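Local coordinates for protein staphylococcal enterotoxin-like toxin (PDB 4DXF) that probably binds host sugars as a secreted staphylococcal superantigen-like protein, built from an oligonucleotide/oligosaccharide-binding fold and a beta-grasp domain, at residues I55-L60 with Y87-Y92; R20-K25 with V81-N86. All blocks are in the same frame, centred on the assembly; numbering follows the deposited sequence.

Contact 1. Residues I55-L60 with Y87-Y92; sequences IYKIAL and YNLEKY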
ATOM      1  N   ILE A  55     -21.122   0.302   2.570  1.00 26.10           N
ATOM      2  CA  ILE A  55     -20.593  -0.882   1.971  1.00 25.41           C
ATOM      3  C   ILE A  55     -19.348  -0.533   1.141  1.00 27.40           C
ATOM      4  O   ILE A  55     -19.477   0.177   0.104  1.00 29.67           O
ATOM      5  CB  ILE A  55     -21.683  -1.544   1.063  1.00 26.41           C
ATOM      6  CG1 ILE A  55     -23.011  -1.770   1.825  1.00 27.80           C
ATOM      7  CG2 ILE A  55     -21.201  -2.772   0.472  1.00 22.70           C
ATOM      8  CD1 ILE A  55     -24.094  -2.450   0.901  1.00 28.54           C
ATOM      9  N   TYR A  56     -18.180  -0.979   1.573  1.00 24.05           N
ATOM     10  CA  TYR A  56     -16.950  -0.732   0.815  1.00 24.75           C
ATOM     11  C   TYR A  56     -16.729  -1.737  -0.245  1.00 22.92           C
ATOM     12  O   TYR A  56     -16.756  -2.950  -0.041  1.00 25.42           O
ATOM     13  CB  TYR A  56     -15.682  -0.540   1.676  1.00 22.33           C
ATOM     14  CG  TYR A  56     -15.786   0.523   2.690  1.00 23.42           C
ATOM     15  CD1 TYR A  56     -16.605   0.383   3.804  1.00 22.24           C
ATOM     16  CD2 TYR A  56     -15.040   1.740   2.565  1.00 21.95           C
ATOM     17  CE1 TYR A  56     -16.722   1.420   4.758  1.00 21.24           C
ATOM     18  CE2 TYR A  56     -15.147   2.756   3.524  1.00 24.09           C
ATOM     19  CZ  TYR A  56     -15.944   2.585   4.616  1.00 23.68           C
ATOM     20  OH  TYR A  56     -16.049   3.572   5.535  1.00 22.00           O
ATOM     21  N   LYS A  57     -16.549  -1.230  -1.487  1.00 25.73           N
ATOM     22  CA  LYS A  57     -16.331  -2.128  -2.606  1.00 24.29           C
ATOM     23  C   LYS A  57     -14.862  -2.234  -2.891  1.00 23.93           C
ATOM     24  O   LYS A  57     -14.243  -1.245  -3.361  1.00 22.96           O
ATOM     25  CB  LYS A  57     -17.006  -1.558  -3.868  1.00 26.84           C
ATOM     26  CG  LYS A  57     -18.517  -1.330  -3.710  1.00 28.31           C
ATOM     27  CD  LYS A  57     -19.281  -2.372  -4.435  1.00 33.34           C
ATOM     28  CE  LYS A  57     -20.739  -2.044  -4.151  1.00 35.77           C
ATOM     29  NZ  LYS A  57     -21.344  -3.256  -3.648  1.00 33.02           N
ATOM     30  N   ILE A  58     -14.291  -3.386  -2.667  1.00 21.74           N
ATOM     31  CA  ILE A  58     -12.852  -3.575  -2.813  1.00 22.46           C
ATOM     32  C   ILE A  58     -12.537  -4.314  -4.117  1.00 21.60           C
ATOM     33  O   ILE A  58     -12.758  -5.553  -4.280  1.00 22.01           O
ATOM     34  CB  ILE A  58     -12.161  -4.313  -1.577  1.00 21.39           C
ATOM     35  CG1 ILE A  58     -12.588  -3.731  -0.195  1.00 21.08           C
ATOM     36  CG2 ILE A  58     -10.564  -4.515  -1.721  1.00 20.70           C
ATOM     37  CD1 ILE A  58     -12.225  -2.183  -0.011  1.00 21.87           C
ATOM     38  N   ALA A  59     -11.984  -3.566  -5.103  1.00 21.87           N
ATOM     39  CA  ALA A  59     -11.594  -4.260  -6.326  1.00 22.95           C
ATOM     40  C   ALA A  59     -10.668  -5.454  -6.244  1.00 23.67           C
ATOM     41  O   ALA A  59      -9.577  -5.431  -5.632  1.00 22.43           O
ATOM     42  CB  ALA A  59     -11.070  -3.203  -7.409  1.00 23.63           C
ATOM     43  N   LEU A  60     -11.074  -6.558  -6.884  1.00 23.11           N
ATOM     44  CA  LEU A  60     -10.244  -7.756  -6.917  1.00 26.94           C
ATOM     45  C   LEU A  60      -9.355  -7.754  -8.169  1.00 29.74           C
ATOM     46  O   LEU A  60      -9.800  -8.085  -9.280  1.00 31.55           O
ATOM     47  CB  LEU A  60     -11.083  -9.018  -6.864  1.00 26.63           C
ATOM     48  CG  LEU A  60     -11.994  -8.987  -5.610  1.00 28.41           C
ATOM     49  CD1 LEU A  60     -13.109 -10.072  -5.629  1.00 26.90           C
ATOM     50  CD2 LEU A  60     -11.105  -9.190  -4.350  1.00 30.50           C
ATOM     51  N   TYR A  87     -16.695   3.170 -12.070  1.00 41.23           N
ATOM     52  CA  TYR A  87     -17.731   2.169 -11.866  1.00 41.31           C
ATOM     53  C   TYR A  87     -18.930   2.783 -11.195  1.00 41.18           C
ATOM     54  O   TYR A  87     -19.856   2.064 -10.802  1.00 41.90           O
ATOM     55  CB  TYR A  87     -17.213   0.973 -11.035  1.00 41.24           C
ATOM     56  CG  TYR A  87     -16.044   0.247 -11.625  1.00 39.79           C
ATOM     57  CD1 TYR A  87     -16.222  -0.719 -12.609  1.00 41.89           C
ATOM     58  CD2 TYR A  87     -14.729   0.521 -11.202  1.00 41.32           C
ATOM     59  CE1 TYR A  87     -15.139  -1.401 -13.175  1.00 40.49           C
ATOM     60  CE2 TYR A  87     -13.641  -0.180 -11.756  1.00 41.16           C
ATOM     61  CZ  TYR A  87     -13.866  -1.123 -12.758  1.00 41.36           C
ATOM     62  OH  TYR A  87     -12.785  -1.814 -13.311  1.00 44.96           O
ATOM     63  N   ASN A  88     -18.906   4.104 -11.061  1.00 40.21           N
ATOM     64  CA  ASN A  88     -19.900   4.856 -10.304  1.00 40.34           C
ATOM     65  C   ASN A  88     -20.114   4.311  -8.861  1.00 39.43           C
ATOM     66  O   ASN A  88     -21.233   4.212  -8.375  1.00 39.83           O
ATOM     67  CB  ASN A  88     -21.223   5.023 -11.094  1.00 42.06           C
ATOM     68  CG  ASN A  88     -22.081   6.203 -10.588  1.00 46.03           C
ATOM     69  OD1 ASN A  88     -21.576   7.307 -10.334  1.00 50.78           O
ATOM     70  ND2 ASN A  88     -23.392   5.964 -10.444  1.00 49.97           N
ATOM     71  N   LEU A  89     -19.021   4.001  -8.163  1.00 37.66           N
ATOM     72  CA  LEU A  89     -19.141   3.474  -6.779  1.00 35.54           C
ATOM     73  C   LEU A  89     -18.733   4.501  -5.752  1.00 35.85           C
ATOM     74  O   LEU A  89     -17.735   5.186  -5.935  1.00 36.00           O
ATOM     75  CB  LEU A  89     -18.281   2.243  -6.649  1.00 35.04           C
ATOM     76  CG  LEU A  89     -18.723   1.067  -7.493  1.00 34.35           C
ATOM     77  CD1 LEU A  89     -17.693  -0.039  -7.355  1.00 32.67           C
ATOM     78  CD2 LEU A  89     -20.173   0.584  -7.075  1.00 32.51           C
ATOM     79  N   GLU A  90     -19.509   4.642  -4.683  1.00 34.19           N
ATOM     80  CA  GLU A  90     -19.270   5.698  -3.724  1.00 33.92           C
ATOM     81  C   GLU A  90     -17.974   5.459  -2.875  1.00 32.20           C
ATOM     82  O   GLU A  90     -17.231   6.402  -2.513  1.00 31.40           O
ATOM     83  CB  GLU A  90     -20.501   5.784  -2.835  1.00 33.96           C
ATOM     84  CG  GLU A  90     -20.540   6.887  -1.786  1.00 37.55           C
ATOM     85  CD  GLU A  90     -21.778   6.790  -0.859  1.00 45.88           C
ATOM     86  OE1 GLU A  90     -22.634   5.856  -1.053  1.00 47.44           O
ATOM     87  OE2 GLU A  90     -21.876   7.644   0.069  1.00 45.71           O
ATOM     88  N   LYS A  91     -17.781   4.195  -2.529  1.00 30.43           N
ATOM     89  CA  LYS A  91     -16.696   3.729  -1.629  1.00 28.82           C
ATOM     90  C   LYS A  91     -15.989   2.596  -2.296  1.00 27.45           C
ATOM     91  O   LYS A  91     -16.441   1.449  -2.356  1.00 28.31           O
ATOM     92  CB  LYS A  91     -17.282   3.302  -0.267  1.00 27.47           C
ATOM     93  CG  LYS A  91     -18.070   4.352   0.373  1.00 27.36           C
ATOM     94  CD  LYS A  91     -17.197   5.435   1.041  1.00 27.57           C
ATOM     95  CE  LYS A  91     -18.027   6.404   1.825  1.00 29.04           C
ATOM     96  NZ  LYS A  91     -17.163   7.434   2.445  1.00 26.81           N
ATOM     97  N   TYR A  92     -14.835   2.929  -2.846  1.00 24.95           N
ATOM     98  CA  TYR A  92     -14.131   2.083  -3.690  1.00 23.46           C
ATOM     99  C   TYR A  92     -12.669   2.255  -3.331  1.00 23.93           C
ATOM    100  O   TYR A  92     -12.214   3.399  -3.093  1.00 25.07           O
ATOM    101  CB  TYR A  92     -14.391   2.582  -5.142  1.00 25.01           C
ATOM    102  CG  TYR A  92     -13.494   2.042  -6.158  1.00 23.71           C
ATOM    103  CD1 TYR A  92     -12.274   2.698  -6.457  1.00 29.38           C
ATOM    104  CD2 TYR A  92     -13.841   0.930  -6.923  1.00 24.32           C
ATOM    105  CE1 TYR A  92     -11.395   2.212  -7.439  1.00 29.85           C
ATOM    106  CE2 TYR A  92     -12.940   0.416  -7.871  1.00 27.63           C
ATOM    107  CZ  TYR A  92     -11.736   1.104  -8.134  1.00 26.40           C
ATOM    108  OH  TYR A  92     -10.907   0.631  -9.117  1.00 32.97           O
TER
HETATM  109  O   HOH W   1     -15.763   6.275   4.729  1.00 26.32           O
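Strand 56-59 and the start of strand 92-99 run parallel, with Lys57 opposite Tyr92 and their CA atoms 4.9 Å apart. The entry into this pairing is one nearly straight bond, from Lys57 N to Lys91 O at 2.8 Å (164° at the hydrogen). The donor stands above the plane of the carbonyl. One step on, Tyr92 CA reaches Lys57 O at 3.3 Å in a CA-H...O contact. Lys57 and Tyr92 point to the same face of the sheet. The Lys57 chain is bent at chi2 (-105°) and again at chi4, and its methylenes cross Leu89 at about a right angle. Leu89 CD1 lies 3.9 Å from Lys57 CB, and CD2 touches the chain farther out, near CD and CE. The end of the lysine turns away, and NZ hydrogen-bonds Asn48 on strand 46-49. Tyr92 has CG anti to its backbone N (chi1 166°), and its CE2 packs 4.1 Å from Ala59 CB, with Phe46 touching both residues and Leu89. Tyr56 and Lys91 lie side by side and point the same way. Lys91 CB sits 3.9 Å from Tyr56 CD2, so the lysine's aliphatic part follows the ring. Their polar tips share a water, which donates to Tyr56 OH and accepts from Lys91 NZ. Asp52 also bonds the tyrosine hydroxyl, and Phe54 makes a cation-pi contact with Lys91. This is a parallel pairing within the mixed sheet of the OB-fold domain, in a protein of the superantigen fold.

Contact 2. Residues R20-K25 with V81-N86; sequences RAYYTK and VLEENN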
ATOM      1  N   ARG A  20       2.011  13.405  -5.593  1.00 29.18           N
ATOM      2  CA  ARG A  20       1.958  13.926  -4.254  1.00 30.15           C
ATOM      3  C   ARG A  20       0.495  13.914  -3.765  1.00 30.50           C
ATOM      4  O   ARG A  20       0.244  13.702  -2.570  1.00 31.04           O
ATOM      5  CB  ARG A  20       2.480  15.359  -4.196  1.00 30.59           C
ATOM      6  CG  ARG A  20       2.792  15.832  -2.820  1.00 29.48           C
ATOM      7  CD  ARG A  20       3.348  17.289  -2.830  1.00 34.42           C
ATOM      8  NE  ARG A  20       3.877  17.558  -1.490  1.00 33.67           N
ATOM      9  CZ  ARG A  20       3.097  17.790  -0.437  1.00 38.12           C
ATOM     10  NH1 ARG A  20       1.773  17.874  -0.569  1.00 36.70           N
ATOM     11  NH2 ARG A  20       3.642  17.954   0.757  1.00 39.56           N
ATOM     12  N   ALA A  21      -0.455  14.157  -4.669  1.00 29.66           N
ATOM     13  CA  ALA A  21      -1.864  14.188  -4.305  1.00 30.88           C
ATOM     14  C   ALA A  21      -2.260  12.785  -3.850  1.00 29.70           C
ATOM     15  O   ALA A  21      -2.929  12.625  -2.811  1.00 31.95           O
ATOM     16  CB  ALA A  21      -2.778  14.621  -5.527  1.00 29.24           C
ATOM     17  N   TYR A  22      -1.867  11.798  -4.621  1.00 28.00           N
ATOM     18  CA  TYR A  22      -2.405  10.432  -4.435  1.00 25.98           C
ATOM     19  C   TYR A  22      -1.890   9.953  -3.094  1.00 25.36           C
ATOM     20  O   TYR A  22      -2.673   9.455  -2.234  1.00 24.43           O
ATOM     21  CB  TYR A  22      -1.969   9.500  -5.558  1.00 26.46           C
ATOM     22  CG  TYR A  22      -2.518   8.100  -5.343  1.00 23.97           C
ATOM     23  CD1 TYR A  22      -3.870   7.845  -5.533  1.00 28.30           C
ATOM     24  CD2 TYR A  22      -1.707   7.097  -4.838  1.00 26.76           C
ATOM     25  CE1 TYR A  22      -4.387   6.548  -5.284  1.00 30.47           C
ATOM     26  CE2 TYR A  22      -2.211   5.805  -4.577  1.00 24.25           C
ATOM     27  CZ  TYR A  22      -3.533   5.538  -4.811  1.00 30.81           C
ATOM     28  OH  TYR A  22      -4.028   4.239  -4.534  1.00 27.04           O
ATOM     29  N   TYR A  23      -0.590  10.139  -2.882  1.00 23.47           N
ATOM     30  CA  TYR A  23       0.073   9.578  -1.678  1.00 24.01           C
ATOM     31  C   TYR A  23      -0.071  10.399  -0.384  1.00 23.72           C
ATOM     32  O   TYR A  23       0.491  10.048   0.651  1.00 24.71           O
ATOM     33  CB  TYR A  23       1.494   9.180  -2.006  1.00 23.81           C
ATOM     34  CG  TYR A  23       1.636   7.911  -2.873  1.00 23.98           C
ATOM     35  CD1 TYR A  23       1.340   6.655  -2.335  1.00 21.63           C
ATOM     36  CD2 TYR A  23       1.976   7.980  -4.223  1.00 23.03           C
ATOM     37  CE1 TYR A  23       1.459   5.493  -3.086  1.00 20.00           C
ATOM     38  CE2 TYR A  23       2.142   6.843  -4.986  1.00 23.02           C
ATOM     39  CZ  TYR A  23       1.814   5.556  -4.411  1.00 22.99           C
ATOM     40  OH  TYR A  23       1.945   4.423  -5.120  1.00 20.15           O
ATOM     41  N   THR A  24      -0.883  11.452  -0.435  1.00 23.84           N
ATOM     42  CA  THR A  24      -1.273  12.177   0.764  1.00 25.64           C
ATOM     43  C   THR A  24      -2.764  11.978   1.091  1.00 24.00           C
ATOM     44  O   THR A  24      -3.288  12.590   2.012  1.00 23.96           O
ATOM     45  CB  THR A  24      -0.899  13.717   0.666  1.00 24.71           C
ATOM     46  OG1 THR A  24      -1.419  14.260  -0.550  1.00 27.73           O
ATOM     47  CG2 THR A  24       0.597  13.829   0.694  1.00 27.37           C
ATOM     48  N   LYS A  25      -3.431  11.172   0.267  1.00 25.38           N
ATOM     49  CA  LYS A  25      -4.817  10.744   0.514  1.00 26.29           C
ATOM     50  C   LYS A  25      -4.930  10.054   1.870  1.00 25.70           C
ATOM     51  O   LYS A  25      -3.953   9.477   2.375  1.00 23.34           O
ATOM     52  CB  LYS A  25      -5.296   9.806  -0.590  1.00 26.31           C
ATOM     53  CG  LYS A  25      -5.772  10.584  -1.781  1.00 30.41           C
ATOM     54  CD  LYS A  25      -5.777   9.719  -2.981  1.00 32.62           C
ATOM     55  CE  LYS A  25      -7.077   9.078  -3.270  1.00 33.39           C
ATOM     56  NZ  LYS A  25      -8.386   9.846  -3.367  1.00 30.74           N
ATOM     57  N   VAL A  81      -7.733   2.813   0.615  1.00 20.95           N
ATOM     58  CA  VAL A  81      -7.495   4.205   0.236  1.00 20.44           C
ATOM     59  C   VAL A  81      -8.672   4.525  -0.721  1.00 19.66           C
ATOM     60  O   VAL A  81      -8.694   3.939  -1.823  1.00 22.18           O
ATOM     61  CB  VAL A  81      -6.127   4.314  -0.545  1.00 21.52           C
ATOM     62  CG1 VAL A  81      -5.925   5.818  -1.000  1.00 23.62           C
ATOM     63  CG2 VAL A  81      -4.956   3.938   0.335  1.00 21.13           C
ATOM     64  N   LEU A  82      -9.648   5.325  -0.285  1.00 21.25           N
ATOM     65  CA  LEU A  82     -10.878   5.558  -1.088  1.00 21.24           C
ATOM     66  C   LEU A  82     -10.414   6.389  -2.313  1.00 25.67           C
ATOM     67  O   LEU A  82      -9.563   7.272  -2.171  1.00 24.16           O
ATOM     68  CB  LEU A  82     -11.925   6.309  -0.361  1.00 22.21           C
ATOM     69  CG  LEU A  82     -12.499   5.600   0.881  1.00 23.24           C
ATOM     70  CD1 LEU A  82     -13.399   6.547   1.597  1.00 25.90           C
ATOM     71  CD2 LEU A  82     -13.205   4.366   0.283  1.00 23.85           C
ATOM     72  N   GLU A  83     -10.926   6.015  -3.473  1.00 26.72           N
ATOM     73  CA  GLU A  83     -10.484   6.662  -4.728  1.00 30.10           C
ATOM     74  C   GLU A  83     -11.685   6.914  -5.604  1.00 32.68           C
ATOM     75  O   GLU A  83     -12.715   6.235  -5.478  1.00 32.58           O
ATOM     76  CB  GLU A  83      -9.590   5.713  -5.500  1.00 31.55           C
ATOM     77  CG  GLU A  83      -8.219   5.553  -5.000  1.00 32.62           C
ATOM     78  CD  GLU A  83      -7.337   4.696  -5.933  1.00 34.40           C
ATOM     79  OE1 GLU A  83      -7.350   4.875  -7.180  1.00 38.46           O
ATOM     80  OE2 GLU A  83      -6.535   3.894  -5.446  1.00 29.98           O
ATOM     81  N   GLU A  84     -11.566   7.894  -6.514  1.00 33.97           N
ATOM     82  CA  GLU A  84     -12.611   7.973  -7.520  0.50 34.96           C
ATOM     83  C   GLU A  84     -12.426   6.895  -8.599  1.00 35.24           C
ATOM     84  O   GLU A  84     -11.368   6.259  -8.731  1.00 34.85           O
ATOM     85  CB  GLU A  84     -12.890   9.428  -7.976  0.50 35.39           C
ATOM     86  CG  GLU A  84     -13.758  10.129  -6.907  0.50 37.42           C
ATOM     87  CD  GLU A  84     -14.124  11.566  -7.222  0.50 39.94           C
ATOM     88  OE1 GLU A  84     -15.328  11.834  -7.467  0.50 39.07           O
ATOM     89  OE2 GLU A  84     -13.213  12.426  -7.206  0.50 40.98           O
ATOM     90  N   ASN A  85     -13.514   6.583  -9.282  1.00 35.99           N
ATOM     91  CA  ASN A  85     -13.514   5.389 -10.105  1.00 37.34           C
ATOM     92  C   ASN A  85     -14.506   5.530 -11.267  1.00 38.74           C
ATOM     93  O   ASN A  85     -15.316   6.470 -11.273  1.00 39.95           O
ATOM     94  CB  ASN A  85     -13.855   4.162  -9.236  1.00 37.35           C
ATOM     95  CG  ASN A  85     -15.261   4.204  -8.689  1.00 36.95           C
ATOM     96  OD1 ASN A  85     -16.153   3.603  -9.280  1.00 35.57           O
ATOM     97  ND2 ASN A  85     -15.473   4.887  -7.567  1.00 36.81           N
ATOM     98  N   ASN A  86     -14.418   4.608 -12.225  1.00 39.94           N
ATOM     99  CA  ASN A  86     -15.273   4.602 -13.424  1.00 41.41           C
ATOM    100  C   ASN A  86     -16.429   3.620 -13.302  1.00 42.35           C
ATOM    101  O   ASN A  86     -17.047   3.235 -14.318  1.00 42.45           O
ATOM    102  CB  ASN A  86     -14.450   4.191 -14.640  1.00 42.19           C
ATOM    103  CG  ASN A  86     -13.332   5.165 -14.951  1.00 43.76           C
ATOM    104  OD1 ASN A  86     -12.175   4.775 -15.121  1.00 44.54           O
ATOM    105  ND2 ASN A  86     -13.664   6.436 -14.997  1.00 45.25           N
TER
HETATM  106  O   HOH W   2      -9.172   9.597  -6.150  1.00 35.55           O
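Two side chains of 20-25 bind the loop 81-86 by hydrogen bonds. Tyr22 OH donates to Glu83 OE2 at 2.7 Å. The hydroxyl approaches from above the carboxylate plane, which stands almost perpendicular to the ring (84°). Glu83 CD lies at the ring edge, in its plane, 3.5 Å from Tyr22 CE1. Tyr22 reaches across with CG anti to its backbone N (chi1 179°). Lys25 NZ gives the second bond, to Leu82 O at 3.1 Å, in the carbonyl plane and on a lone pair. The lysine chain is bent at chi3 (95°) and chi4 to bring NZ there. A water accepts from both Lys25 NZ and Glu84 N. Lys25 NZ and Glu83 OE1 are 6.4 Å apart, too far for an ion pair. Beside these bonds, Val81 CG1 packs 4.1 Å from Lys25 CB and also meets Lys25 CE. The type I turn from Tyr22 to Lys25 follows the helix end, and Thr24 OG1 bonds back to Arg20 O at 2.7 Å. Lys181 makes a cation-pi contact with Tyr22. The contact thus ties the turn after helix 17-22 to the OB-fold loop that follows strand 76-80 and packs on Tyr92 of strand 92-99, while Arg20, Tyr23 and Thr24 lie on helix 138-153 of the beta-grasp domain.

Both contacts use the connection between strands 76-80 and 92-99, contact 2 its first half and contact 1 its second. Their centres lie 13 Å apart, and they meet where Tyr92 O probably accepts a hydrogen bond from Glu83 N. Leu82 also packs on Tyr56. Each is partly buried. Contact 1 is sheet pairing inside the OB-fold domain, with a main-chain bond and buried Tyr92 and Ala59. The aliphatic parts of Lys57 and Lys91 fill its middle, their ammonium groups leading outward. Contact 2 joins no strands. Side-chain donors from the helix 17-22 region hold the connection by a carboxylate and a carbonyl, with less buried surface (212 against 338 Å²).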